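Local atomic coordinates of probable thiol peroxidase (Aquifex aeolicus, PDB entry 2YZH), a protein that probably reduces hydrogen peroxide and organic hydroperoxides to water and alcohols, drawing electrons from thioredoxin, and so helps protect the cell against oxidative stress. Residues Ala27-Val31 / Asp115-Tyr119. Sequence-based numbering, arbitrary orientation.
Sequences APEAV and DMEKY
Tyr119 OH donates a hydrogen bond to Pro28 O at 2.6 Å, in the carbonyl plane. Val31 N donates to Asp115 OD2 at 2.9 Å; the bond is nearly straight (172°) and meets the oxygen on its anti side, tilted somewhat out of the carboxylate plane. Both bonds thus run between a side chain of 115-119 and the backbone of 27-31. Asp115 CG lies anti to its own carbonyl carbon (chi1 -82°), which places the carboxylate beside Val31. A water adds a third, indirect link: it donates to Glu29 O and accepts from Lys118 NZ.

The segments belong to the thioredoxin-like fold of a peroxiredoxin. Residues 27-31 lead into strand 30-34, which pairs with strands 39-42 and 106-109 of the central sheet. Residues 115-119 form a 3-10 turn in the loop after strand 106-109. Asp110 OD1 and OD2 accept from the amides of Asp115 and Met116 at its start.

Apolar contacts accompany the polar ones. Pro28 CD sits over one face of the Tyr119 ring in a CH-pi contact, 4.0 Å from the centroid. Met116 CE lies over the opposite face, and both atoms are displaced toward the rim. Pro28 CB also meets Lys118 CB at 3.8 Å. Ala30 CB packs against Asp115 CB (3.6 Å) and Met116 SD.

The charged ends also reach a neighbouring subunit. Lys118 NZ forms a salt bridge with Asp115 OD1 of its own chain, approaching from above the carboxylate plane. It also pairs with Asp115 of the second subunit, whose Lys118 in turn reaches Asp115 OD2 here.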
ATOM      1  N   ALA D  27      20.316  -6.902   5.933  1.00 16.08           N
ATOM      2  CA  ALA D  27      19.011  -7.533   5.755  1.00 14.26           C
ATOM      3  C   ALA D  27      17.929  -6.601   6.284  1.00 14.07           C
ATOM      4  O   ALA D  27      17.913  -6.275   7.471  1.00 14.45           O
ATOM      5  CB  ALA D  27      18.961  -8.862   6.506  1.00 12.28           C
ATOM      6  N   PRO D  28      17.004  -6.161   5.413  1.00 12.60           N
ATOM      7  CA  PRO D  28      15.930  -5.260   5.847  1.00 11.76           C
ATOM      8  C   PRO D  28      15.043  -5.914   6.897  1.00 12.37           C
ATOM      9  O   PRO D  28      14.891  -7.136   6.912  1.00 14.09           O
ATOM     10  CB  PRO D  28      15.158  -4.986   4.551  1.00 12.87           C
ATOM     11  CG  PRO D  28      16.211  -5.146   3.480  1.00 12.70           C
ATOM     12  CD  PRO D  28      16.942  -6.389   3.960  1.00 11.05           C
ATOM     13  N   GLU D  29      14.471  -5.110   7.790  1.00 14.19           N
ATOM     14  CA  GLU D  29      13.568  -5.661   8.789  1.00 13.90           C
ATOM     15  C   GLU D  29      12.176  -5.725   8.185  1.00 14.24           C
ATOM     16  O   GLU D  29      11.766  -4.837   7.434  1.00 13.75           O
ATOM     17  CB  GLU D  29      13.541  -4.805  10.059  1.00 14.92           C
ATOM     18  CG  GLU D  29      14.844  -4.852  10.836  1.00 16.44           C
ATOM     19  CD  GLU D  29      14.736  -4.258  12.224  1.00 17.84           C
ATOM     20  OE1 GLU D  29      13.784  -3.496  12.484  1.00 19.27           O
ATOM     21  OE2 GLU D  29      15.623  -4.549  13.053  1.00 21.79           O
ATOM     22  N   ALA D  30      11.459  -6.793   8.503  1.00 13.22           N
ATOM     23  CA  ALA D  30      10.108  -6.975   8.011  1.00 12.47           C
ATOM     24  C   ALA D  30       9.222  -7.263   9.212  1.00 12.23           C
ATOM     25  O   ALA D  30       9.494  -8.178   9.987  1.00 12.83           O
ATOM     26  CB  ALA D  30      10.054  -8.135   7.025  1.00 12.58           C
ATOM     27  N   VAL D  31       8.174  -6.463   9.367  1.00 10.64           N
ATOM     28  CA  VAL D  31       7.239  -6.630  10.468  1.00 10.46           C
ATOM     29  C   VAL D  31       6.117  -7.524   9.967  1.00 11.07           C
ATOM     30  O   VAL D  31       5.258  -7.085   9.197  1.00 12.41           O
ATOM     31  CB  VAL D  31       6.662  -5.276  10.907  1.00 10.76           C
ATOM     32  CG1 VAL D  31       5.695  -5.481  12.068  1.00 11.75           C
ATOM     33  CG2 VAL D  31       7.798  -4.341  11.309  1.00 11.92           C
ATOM     34  N   ASP D 115       6.368  -5.804   3.820  1.00 10.14           N
ATOM     35  CA  ASP D 115       7.771  -5.429   3.948  1.00  9.41           C
ATOM     36  C   ASP D 115       8.700  -6.285   3.101  1.00  9.33           C
ATOM     37  O   ASP D 115       9.815  -5.869   2.808  1.00  9.87           O
ATOM     38  CB  ASP D 115       8.226  -5.507   5.411  1.00 10.70           C
ATOM     39  CG  ASP D 115       7.849  -4.266   6.204  1.00 12.87           C
ATOM     40  OD1 ASP D 115       7.935  -3.157   5.636  1.00  9.94           O
ATOM     41  OD2 ASP D 115       7.488  -4.396   7.391  1.00 13.11           O
ATOM     42  N   MET D 116       8.261  -7.477   2.700  1.00  9.68           N
ATOM     43  CA  MET D 116       9.143  -8.318   1.905  1.00 10.94           C
ATOM     44  C   MET D 116       9.447  -7.715   0.535  1.00 11.30           C
ATOM     45  O   MET D 116      10.280  -8.235  -0.204  1.00 10.54           O
ATOM     46  CB  MET D 116       8.580  -9.739   1.778  1.00 11.42           C
ATOM     47  CG  MET D 116       8.566 -10.495   3.112  1.00  9.42           C
ATOM     48  SD  MET D 116      10.141 -10.376   4.042  1.00 13.77           S
ATOM     49  CE  MET D 116      11.225 -11.453   3.076  1.00 12.84           C
ATOM     50  N   GLU D 117       8.771  -6.619   0.193  1.00 10.68           N
ATOM     51  CA  GLU D 117       9.060  -5.941  -1.069  1.00 10.34           C
ATOM     52  C   GLU D 117      10.512  -5.473  -0.957  1.00 12.21           C
ATOM     53  O   GLU D 117      11.226  -5.339  -1.960  1.00 10.45           O
ATOM     54  CB  GLU D 117       8.166  -4.704  -1.257  1.00 12.67           C
ATOM     55  CG  GLU D 117       8.470  -3.929  -2.546  1.00 13.42           C
ATOM     56  CD  GLU D 117       7.719  -2.610  -2.654  1.00 18.23           C
ATOM     57  OE1 GLU D 117       6.559  -2.539  -2.198  1.00 19.28           O
ATOM     58  OE2 GLU D 117       8.286  -1.645  -3.215  1.00 20.01           O
ATOM     59  N   LYS D 118      10.947  -5.223   0.278  1.00  8.99           N
ATOM     60  CA  LYS D 118      12.306  -4.749   0.528  1.00 10.18           C
ATOM     61  C   LYS D 118      13.361  -5.812   0.245  1.00 10.83           C
ATOM     62  O   LYS D 118      14.557  -5.514   0.227  1.00 10.77           O
ATOM     63  CB  LYS D 118      12.434  -4.246   1.972  1.00 10.93           C
ATOM     64  CG  LYS D 118      11.605  -2.991   2.240  1.00 11.01           C
ATOM     65  CD  LYS D 118      11.475  -2.707   3.726  1.00 11.23           C
ATOM     66  CE  LYS D 118      10.569  -1.504   3.959  1.00 12.00           C
ATOM     67  NZ  LYS D 118      10.182  -1.378   5.391  1.00  9.68           N
ATOM     68  N   TYR D 119      12.916  -7.044   0.021  1.00  9.55           N
ATOM     69  CA  TYR D 119      13.826  -8.141  -0.277  1.00 10.97           C
ATOM     70  C   TYR D 119      13.846  -8.456  -1.768  1.00 12.43           C
ATOM     71  O   TYR D 119      14.504  -9.402  -2.204  1.00 12.37           O
ATOM     72  CB  TYR D 119      13.441  -9.396   0.520  1.00  9.34           C
ATOM     73  CG  TYR D 119      13.974  -9.410   1.943  1.00 11.60           C
ATOM     74  CD1 TYR D 119      13.434  -8.582   2.925  1.00 10.74           C
ATOM     75  CD2 TYR D 119      15.031 -10.249   2.301  1.00 12.18           C
ATOM     76  CE1 TYR D 119      13.934  -8.589   4.232  1.00 12.18           C
ATOM     77  CE2 TYR D 119      15.537 -10.262   3.600  1.00 13.73           C
ATOM     78  CZ  TYR D 119      14.984  -9.431   4.559  1.00 11.88           C
ATOM     79  OH  TYR D 119      15.495  -9.440   5.841  1.00 13.82           O
TER
HETATM   80  O   HOH W   1      11.957  -2.178   7.353  1.00 13.79           O